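Local structure of probable quinone reductase Qor (NADPH:quinone reductase) (Zeta-crystallin homolog protein) (Mycobacterium tuberculosis, 4RVU) at residues L34-A40 with V67-A73; V224-F229 with G250-V255; R239-F245 with S265-P271. The protein binds NADPH and probably catalyses the transfer of electrons from it to quinones, as a zeta-crystallin-like quinone reductase. All blocks are in the same frame, centred on the assembly; numbering follows the deposited sequence.

Contact 1 (L34-A40 with V67-A73); sequences LLIKAEA and VCGTVEA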
# COMPACT_ATOMS: atom_id res chain seq x y z
N LEU A 34 31.91 14.24 -5.34
CA LEU A 34 33.14 13.64 -5.84
C LEU A 34 33.14 13.82 -7.35
O LEU A 34 32.07 13.88 -7.95
CB LEU A 34 33.14 12.14 -5.53
CG LEU A 34 32.99 11.75 -4.07
CD1 LEU A 34 32.62 10.28 -3.95
CD2 LEU A 34 34.28 12.04 -3.35
N LEU A 35 34.32 13.90 -7.95
CA LEU A 35 34.44 13.86 -9.40
C LEU A 35 34.93 12.47 -9.75
O LEU A 35 35.97 12.03 -9.26
CB LEU A 35 35.44 14.91 -9.88
CG LEU A 35 35.79 14.87 -11.37
CD1 LEU A 35 34.60 15.32 -12.20
CD2 LEU A 35 37.01 15.74 -11.66
N ILE A 36 34.16 11.75 -10.56
CA ILE A 36 34.47 10.36 -10.87
C ILE A 36 34.92 10.25 -12.32
O ILE A 36 34.26 10.75 -13.22
CB ILE A 36 33.22 9.47 -10.63
CG1 ILE A 36 32.82 9.52 -9.15
CG2 ILE A 36 33.47 8.03 -11.09
CD1 ILE A 36 31.52 8.82 -8.82
N LYS A 37 36.07 9.60 -12.54
CA LYS A 37 36.44 9.25 -13.90
C LYS A 37 35.84 7.89 -14.23
O LYS A 37 36.22 6.87 -13.64
CB LYS A 37 37.96 9.23 -14.09
CG LYS A 37 38.36 8.88 -15.54
CD LYS A 37 39.85 8.95 -15.82
CE LYS A 37 40.09 8.69 -17.31
NZ LYS A 37 41.53 8.47 -17.63
N ALA A 38 34.89 7.87 -15.16
CA ALA A 38 34.12 6.66 -15.46
C ALA A 38 34.95 5.49 -16.00
O ALA A 38 35.82 5.66 -16.87
CB ALA A 38 32.99 6.98 -16.42
N GLU A 39 34.67 4.30 -15.48
CA GLU A 39 35.19 3.05 -16.05
C GLU A 39 34.07 2.22 -16.67
O GLU A 39 34.28 1.52 -17.66
CB GLU A 39 35.95 2.25 -14.98
CG GLU A 39 37.23 2.95 -14.56
CD GLU A 39 38.01 2.21 -13.49
OE1 GLU A 39 37.55 1.15 -13.01
OE2 GLU A 39 39.09 2.71 -13.13
N ALA A 40 32.89 2.30 -16.07
CA ALA A 40 31.71 1.64 -16.62
C ALA A 40 30.47 2.44 -16.20
O ALA A 40 30.39 2.93 -15.08
CB ALA A 40 31.61 0.20 -16.13
N VAL A 67 27.19 5.18 -12.28
CA VAL A 67 28.58 5.14 -12.78
C VAL A 67 29.47 4.43 -11.79
O VAL A 67 29.28 4.53 -10.59
CB VAL A 67 29.14 6.56 -13.04
CG1 VAL A 67 29.20 7.36 -11.74
CG2 VAL A 67 30.54 6.51 -13.69
N CYS A 68 30.44 3.68 -12.31
CA CYS A 68 31.54 3.19 -11.49
C CYS A 68 32.83 3.72 -12.10
O CYS A 68 33.00 3.67 -13.32
CB CYS A 68 31.56 1.66 -11.47
SG CYS A 68 33.02 1.00 -10.62
N GLY A 69 33.72 4.25 -11.27
CA GLY A 69 35.02 4.68 -11.75
C GLY A 69 35.90 5.14 -10.61
O GLY A 69 35.63 4.82 -9.46
N THR A 70 36.96 5.88 -10.93
CA THR A 70 37.90 6.29 -9.90
C THR A 70 37.68 7.73 -9.49
O THR A 70 37.31 8.57 -10.32
CB THR A 70 39.38 6.08 -10.34
OG1 THR A 70 39.56 6.64 -11.65
CG2 THR A 70 39.70 4.60 -10.38
N VAL A 71 37.89 8.02 -8.21
CA VAL A 71 37.74 9.38 -7.72
C VAL A 71 38.91 10.22 -8.22
O VAL A 71 40.06 10.01 -7.83
CB VAL A 71 37.66 9.43 -6.19
CG1 VAL A 71 37.56 10.88 -5.71
CG2 VAL A 71 36.46 8.63 -5.70
N GLU A 72 38.60 11.15 -9.12
CA GLU A 72 39.60 12.03 -9.73
C GLU A 72 39.84 13.25 -8.84
O GLU A 72 40.95 13.79 -8.79
CB GLU A 72 39.10 12.47 -11.11
CG GLU A 72 40.07 13.35 -11.89
CD GLU A 72 41.00 12.56 -12.79
OE1 GLU A 72 40.97 11.31 -12.71
OE2 GLU A 72 41.76 13.18 -13.56
N ALA A 73 38.79 13.67 -8.15
CA ALA A 73 38.86 14.83 -7.26
C ALA A 73 37.70 14.81 -6.27
O ALA A 73 36.65 14.24 -6.54
CB ALA A 73 38.85 16.13 -8.06
O HOH W 1 39.77 5.23 -13.94
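Two antiparallel strands of the GroES-like domain, L34-A38 and V67-A73, pair here with a classic beta bulge at each end, and the backbone bonding follows from that. At one end the carbonyl of L35 serves two donors: E72 N at 2.8 Å from L35 O, and A73 N, a weak bond at 3.4 Å from the same L35 O; L35 N in turn gives to A73 O at 2.7 Å. In the middle K37 and T70 form a regular hydrogen-bonded pair, K37 N to T70 O 2.7 Å and T70 N to K37 O 3.0 Å. The second bulge lies where the chain turns its corner at E39: C68 O takes both E39 N (2.8 Å) and A40 N (3.1 Å), while C68 N reaches A40 O at 2.9 Å. G69 sits opposite A38 with its CA only 3.1 Å from K37 O; a CB there would clash. A water bridges E39 OE2 and T70 OG1, 2.7 Å from each, and E39 OE1 is taken by S120 OG. Strand 103-107 bonds the outer edge of 34-38, strand 90-93 that of 67-73, and helix 120-140 packs against A40 and C68.

Contact 2 (V224-F229 with G250-V255); sequences VGATTF and GPVPPV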
# COMPACT_ATOMS: atom_id res chain seq x y z
N VAL A 224 6.78 -3.57 -14.95
CA VAL A 224 6.34 -3.53 -16.34
C VAL A 224 5.17 -2.56 -16.53
O VAL A 224 5.08 -1.86 -17.55
CB VAL A 224 5.97 -4.95 -16.81
CG1 VAL A 224 5.31 -4.91 -18.18
CG2 VAL A 224 7.21 -5.83 -16.82
N GLY A 225 4.27 -2.50 -15.55
CA GLY A 225 3.24 -1.47 -15.58
C GLY A 225 2.02 -1.80 -16.41
O GLY A 225 1.28 -2.74 -16.10
N ALA A 226 1.79 -1.03 -17.47
CA ALA A 226 0.51 -1.07 -18.20
C ALA A 226 0.01 -2.46 -18.59
O ALA A 226 -1.16 -2.78 -18.39
CB ALA A 226 0.57 -0.15 -19.41
N THR A 227 0.88 -3.29 -19.15
CA THR A 227 0.46 -4.60 -19.69
C THR A 227 0.34 -5.73 -18.66
O THR A 227 -0.16 -6.81 -18.97
CB THR A 227 1.38 -5.06 -20.84
OG1 THR A 227 2.71 -5.24 -20.33
CG2 THR A 227 1.40 -4.03 -21.94
N THR A 228 0.76 -5.47 -17.43
CA THR A 228 0.79 -6.52 -16.43
C THR A 228 0.01 -6.17 -15.16
O THR A 228 -0.27 -7.06 -14.37
CB THR A 228 2.22 -6.87 -16.03
OG1 THR A 228 2.90 -5.66 -15.65
CG2 THR A 228 2.97 -7.53 -17.19
N PHE A 229 -0.30 -4.89 -14.96
CA PHE A 229 -0.89 -4.45 -13.69
C PHE A 229 -2.16 -5.22 -13.30
O PHE A 229 -2.27 -5.71 -12.17
CB PHE A 229 -1.17 -2.95 -13.67
CG PHE A 229 -1.64 -2.45 -12.33
CD1 PHE A 229 -3.00 -2.42 -12.04
CD2 PHE A 229 -0.73 -2.07 -11.36
CE1 PHE A 229 -3.45 -1.98 -10.80
CE2 PHE A 229 -1.17 -1.63 -10.11
CZ PHE A 229 -2.54 -1.59 -9.84
N GLY A 250 4.70 0.99 -20.31
CA GLY A 250 3.84 2.16 -20.32
C GLY A 250 3.20 2.37 -18.96
O GLY A 250 3.17 1.46 -18.14
N PRO A 251 2.66 3.58 -18.73
CA PRO A 251 2.11 3.93 -17.42
C PRO A 251 0.83 3.17 -17.08
O PRO A 251 0.04 2.85 -17.97
CB PRO A 251 1.81 5.43 -17.57
CG PRO A 251 1.51 5.60 -19.04
CD PRO A 251 2.47 4.64 -19.73
N VAL A 252 0.65 2.87 -15.79
CA VAL A 252 -0.57 2.23 -15.29
C VAL A 252 -1.69 3.27 -15.16
O VAL A 252 -1.51 4.29 -14.49
CB VAL A 252 -0.33 1.56 -13.92
CG1 VAL A 252 -1.62 0.97 -13.38
CG2 VAL A 252 0.74 0.47 -14.05
N PRO A 253 -2.84 3.01 -15.79
CA PRO A 253 -3.98 3.93 -15.72
C PRO A 253 -4.49 4.04 -14.28
O PRO A 253 -4.29 3.11 -13.50
CB PRO A 253 -5.04 3.27 -16.61
CG PRO A 253 -4.24 2.38 -17.55
CD PRO A 253 -3.11 1.87 -16.69
N PRO A 254 -5.13 5.18 -13.93
CA PRO A 254 -5.68 5.40 -12.58
C PRO A 254 -6.45 4.19 -12.05
O PRO A 254 -7.26 3.59 -12.77
CB PRO A 254 -6.60 6.60 -12.81
CG PRO A 254 -5.88 7.41 -13.86
CD PRO A 254 -5.26 6.37 -14.78
N VAL A 255 -6.18 3.83 -10.79
CA VAL A 255 -6.73 2.62 -10.18
C VAL A 255 -7.84 2.94 -9.19
O VAL A 255 -7.60 3.61 -8.19
CB VAL A 255 -5.62 1.84 -9.43
CG1 VAL A 255 -6.19 0.61 -8.75
CG2 VAL A 255 -4.47 1.46 -10.39
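One hydrogen bond ties these two loops directly: A226 N to G250 O, 2.9 Å. Beside it, backbone space is tight. At phi 84° and psi -116° a CB on G225 would be jammed against the carbonyl O of V224, and it would also run into G250 O; with none present, G225 CA lies 3.5 Å from V252 CG2. A226 CB also rests 3.4 Å from P251 O. Within 224-229 the carbonyl of G225 accepts T228 N (3.1 Å) and F229 N (2.9 Å), turning the chain into helix 229-234. Both loops belong to the Rossmann-type nucleotide-binding domain, one following parallel strand 217-222 and the other its neighbour 240-244; V224 touches the bound NADPH, and D222 binds the amides of V224 and G225 as well as T228 OG1. The apolar contacts gather round the F229 ring. V252 CG1 makes a CH-pi contact over one face, 3.8 Å from the ring centroid, and V255 CG2 comes within 3.6 Å of F229 CE1. On V252 and V255 also packs P257 of the second subunit.

Contact 3 (R239-F245 with S265-P271); sequences RGTLALF and SVYLTRP. With NDP (NADPH dihydro-nicotinamide-adenine-dinucleotide phosphate), chain E.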
# COMPACT_ATOMS: atom_id res chain seq x y z
N ARG A 239 -4.50 -9.66 1.55
CA ARG A 239 -3.66 -8.68 2.24
C ARG A 239 -2.23 -8.64 1.71
O ARG A 239 -1.32 -8.17 2.39
CB ARG A 239 -3.68 -8.92 3.76
CG ARG A 239 -5.05 -8.59 4.41
CD ARG A 239 -5.11 -9.09 5.85
NE ARG A 239 -4.04 -8.52 6.66
CZ ARG A 239 -3.68 -8.97 7.86
NH1 ARG A 239 -4.31 -10.00 8.41
NH2 ARG A 239 -2.70 -8.38 8.53
N GLY A 240 -2.06 -9.10 0.47
CA GLY A 240 -0.75 -9.12 -0.17
C GLY A 240 -0.34 -7.74 -0.63
O GLY A 240 -1.12 -6.80 -0.58
N THR A 241 0.91 -7.60 -1.08
CA THR A 241 1.42 -6.29 -1.47
C THR A 241 1.76 -6.24 -2.95
O THR A 241 2.55 -7.05 -3.43
CB THR A 241 2.69 -5.93 -0.67
OG1 THR A 241 2.36 -5.75 0.72
CG2 THR A 241 3.33 -4.64 -1.20
N LEU A 242 1.16 -5.30 -3.66
CA LEU A 242 1.54 -5.04 -5.04
C LEU A 242 2.55 -3.90 -5.04
O LEU A 242 2.20 -2.75 -4.78
CB LEU A 242 0.31 -4.65 -5.88
CG LEU A 242 0.34 -5.02 -7.37
CD1 LEU A 242 -0.94 -4.63 -8.07
CD2 LEU A 242 1.54 -4.40 -8.09
N ALA A 243 3.81 -4.22 -5.30
CA ALA A 243 4.82 -3.19 -5.43
C ALA A 243 4.99 -2.89 -6.91
O ALA A 243 5.67 -3.62 -7.64
CB ALA A 243 6.14 -3.63 -4.81
N LEU A 244 4.33 -1.82 -7.35
CA LEU A 244 4.47 -1.34 -8.73
C LEU A 244 5.66 -0.38 -8.76
O LEU A 244 5.54 0.78 -8.37
CB LEU A 244 3.19 -0.61 -9.16
CG LEU A 244 3.21 0.10 -10.52
CD1 LEU A 244 3.39 -0.92 -11.65
CD2 LEU A 244 1.93 0.88 -10.71
N PHE A 245 6.82 -0.87 -9.21
CA PHE A 245 8.04 -0.07 -9.14
C PHE A 245 8.55 0.40 -10.50
O PHE A 245 9.58 1.08 -10.59
CB PHE A 245 9.13 -0.82 -8.37
CG PHE A 245 9.71 -2.00 -9.12
CD1 PHE A 245 9.06 -3.23 -9.11
CD2 PHE A 245 10.90 -1.88 -9.81
CE1 PHE A 245 9.59 -4.32 -9.80
CE2 PHE A 245 11.44 -2.95 -10.50
CZ PHE A 245 10.80 -4.18 -10.49
N SER A 265 -8.29 -6.96 0.01
CA SER A 265 -7.80 -5.93 0.95
C SER A 265 -6.28 -5.84 0.86
O SER A 265 -5.56 -5.95 1.86
CB SER A 265 -8.23 -6.23 2.39
OG SER A 265 -9.64 -6.16 2.52
N VAL A 266 -5.80 -5.64 -0.36
CA VAL A 266 -4.37 -5.67 -0.61
C VAL A 266 -3.78 -4.28 -0.47
O VAL A 266 -4.51 -3.30 -0.33
CB VAL A 266 -4.07 -6.22 -2.01
CG1 VAL A 266 -4.77 -7.56 -2.20
CG2 VAL A 266 -4.52 -5.23 -3.07
N TYR A 267 -2.45 -4.21 -0.49
CA TYR A 267 -1.75 -2.94 -0.47
C TYR A 267 -1.22 -2.67 -1.85
O TYR A 267 -0.72 -3.59 -2.51
CB TYR A 267 -0.53 -3.02 0.44
CG TYR A 267 -0.80 -3.30 1.89
CD1 TYR A 267 -0.97 -4.60 2.34
CD2 TYR A 267 -0.85 -2.27 2.82
CE1 TYR A 267 -1.20 -4.87 3.67
CE2 TYR A 267 -1.08 -2.52 4.16
CZ TYR A 267 -1.24 -3.83 4.58
OH TYR A 267 -1.46 -4.10 5.91
N LEU A 268 -1.31 -1.41 -2.27
CA LEU A 268 -0.64 -0.95 -3.49
C LEU A 268 0.40 0.09 -3.10
O LEU A 268 0.13 1.02 -2.35
CB LEU A 268 -1.66 -0.36 -4.48
CG LEU A 268 -1.11 0.26 -5.77
CD1 LEU A 268 -0.44 -0.80 -6.67
CD2 LEU A 268 -2.20 1.00 -6.52
N THR A 269 1.62 -0.07 -3.61
CA THR A 269 2.61 0.96 -3.35
C THR A 269 3.41 1.21 -4.62
O THR A 269 3.64 0.28 -5.39
CB THR A 269 3.54 0.58 -2.18
OG1 THR A 269 4.50 1.63 -1.97
CG2 THR A 269 4.29 -0.72 -2.50
N ARG A 270 3.81 2.45 -4.84
CA ARG A 270 4.62 2.79 -6.02
C ARG A 270 5.89 3.47 -5.54
O ARG A 270 5.95 4.70 -5.46
CB ARG A 270 3.86 3.73 -6.97
CG ARG A 270 4.31 3.66 -8.45
CD ARG A 270 5.80 3.98 -8.65
NE ARG A 270 6.24 3.88 -10.04
CZ ARG A 270 7.50 4.03 -10.44
NH1 ARG A 270 8.46 4.27 -9.57
NH2 ARG A 270 7.80 3.92 -11.73
N PRO A 271 6.93 2.68 -5.22
CA PRO A 271 8.12 3.26 -4.61
C PRO A 271 9.11 3.83 -5.62
O PRO A 271 9.10 3.48 -6.81
CB PRO A 271 8.76 2.07 -3.89
CG PRO A 271 8.38 0.88 -4.75
CD PRO A 271 6.97 1.20 -5.23
PA NDP E . 14.99 -4.19 -17.55
O1A NDP E . 16.40 -4.66 -17.75
O2A NDP E . 14.06 -5.00 -16.68
O5B NDP E . 14.30 -4.00 -18.99
C5B NDP E . 12.89 -3.84 -19.10
C4B NDP E . 12.29 -5.22 -19.34
O4B NDP E . 10.87 -5.20 -19.17
C3B NDP E . 12.53 -5.69 -20.76
O3B NDP E . 13.77 -6.38 -20.89
C2B NDP E . 11.34 -6.59 -21.03
O2B NDP E . 11.68 -7.95 -20.80
C1B NDP E . 10.27 -6.14 -20.05
N9A NDP E . 9.18 -5.53 -20.84
C8A NDP E . 7.91 -5.95 -20.89
N7A NDP E . 7.17 -5.17 -21.72
C5A NDP E . 7.99 -4.24 -22.23
C6A NDP E . 7.85 -3.11 -23.18
N6A NDP E . 6.66 -2.82 -23.76
N1A NDP E . 8.95 -2.37 -23.44
C2A NDP E . 10.14 -2.65 -22.87
N3A NDP E . 10.33 -3.66 -22.01
C4A NDP E . 9.31 -4.48 -21.65
O3 NDP E . 15.03 -2.68 -17.01
PN NDP E . 15.68 -2.31 -15.59
O1N NDP E . 16.17 -3.57 -14.93
O2N NDP E . 16.61 -1.15 -15.81
O5D NDP E . 14.42 -1.77 -14.76
C5D NDP E . 13.29 -2.62 -14.53
C4D NDP E . 12.06 -1.78 -14.24
O4D NDP E . 12.14 -1.25 -12.91
C3D NDP E . 11.98 -0.59 -15.17
O3D NDP E . 10.61 -0.38 -15.50
C2D NDP E . 12.48 0.58 -14.35
O2D NDP E . 11.83 1.79 -14.75
C1D NDP E . 12.10 0.18 -12.94
N1N NDP E . 12.99 0.68 -11.89
C2N NDP E . 12.45 1.29 -10.84
C3N NDP E . 13.22 1.79 -9.80
C7N NDP E . 12.54 2.47 -8.65
O7N NDP E . 13.21 2.85 -7.70
N7N NDP E . 11.22 2.64 -8.69
C4N NDP E . 14.73 1.65 -9.81
C5N NDP E . 15.19 0.95 -11.00
C6N NDP E . 14.31 0.50 -11.99
P2B NDP E . 10.73 -9.14 -21.33
O1X NDP E . 9.48 -8.43 -21.77
O2X NDP E . 11.51 -9.77 -22.44
O3X NDP E . 10.56 -10.03 -20.13
O HOH W 2 -3.65 -5.74 6.09
O HOH W 3 -0.68 -6.96 6.86
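Just past the C-terminal ends of both strands, the carbonyls of F245 and P271 each accept a hydrogen bond from the carboxamide N7N of NADPH, which lies 3.0 Å from P271 O and, less surely placed, 3.0 Å from F245 O. Strands 240-244 and 267-269 are the last two of the six-stranded parallel Rossmann sheet, joined by a beta-alpha-beta crossover through helix 258-262, and cofactor binding at the C-terminal ends of the strands is the hallmark of this fold. The parallel bonding alternates along 267-269: Y267 N to G240 O 2.9 Å, L242 N to Y267 O 2.8 Å, T269 N to L242 O 3.0 Å, L244 N to T269 O 3.0 Å. T241, A243, Y267 and T269 share one face of the sheet, where V140 of helix 120-140 meets A243 and T269. On the other, L268 CD1 packs 4.0 Å from L242 CB, and F229 covers both leucines. Y267-T269 also pair antiparallel with a strand of the second subunit, so the sheet continues across the dimer. At the far end from the cofactor, Y267 OH bonds V140 O of the second subunit and gathers two waters: one lies 2.7 Å from Y267 OH and 2.9 Å from R239 NE, the other 3.1 Å from Y267 OH and 3.0 Å from R239 NH2.

Overall arrangement
Contacts 2 and 3 form one continuous piece of the nucleotide-binding domain. Their segments alternate along the chain, their centres lie about 13 Å apart, and their side chains pack together: V252 CG2 meets L244 CD2 at 3.6 Å, and F229 CE2 sits 3.6 Å from both L242 CD1 and L268 CD1. Both reach the bound NADPH, contact 2 through V224 and contact 3 at the nicotinamide amide, and both touch the second subunit. Contact 1 belongs to the GroES-like domain across the molecule. Its centre is about 36 Å from that of either other contact, with nearest atoms about 22 Å from contact 2 and about 18 Å from contact 3, away from the annotated NADPH-binding residues.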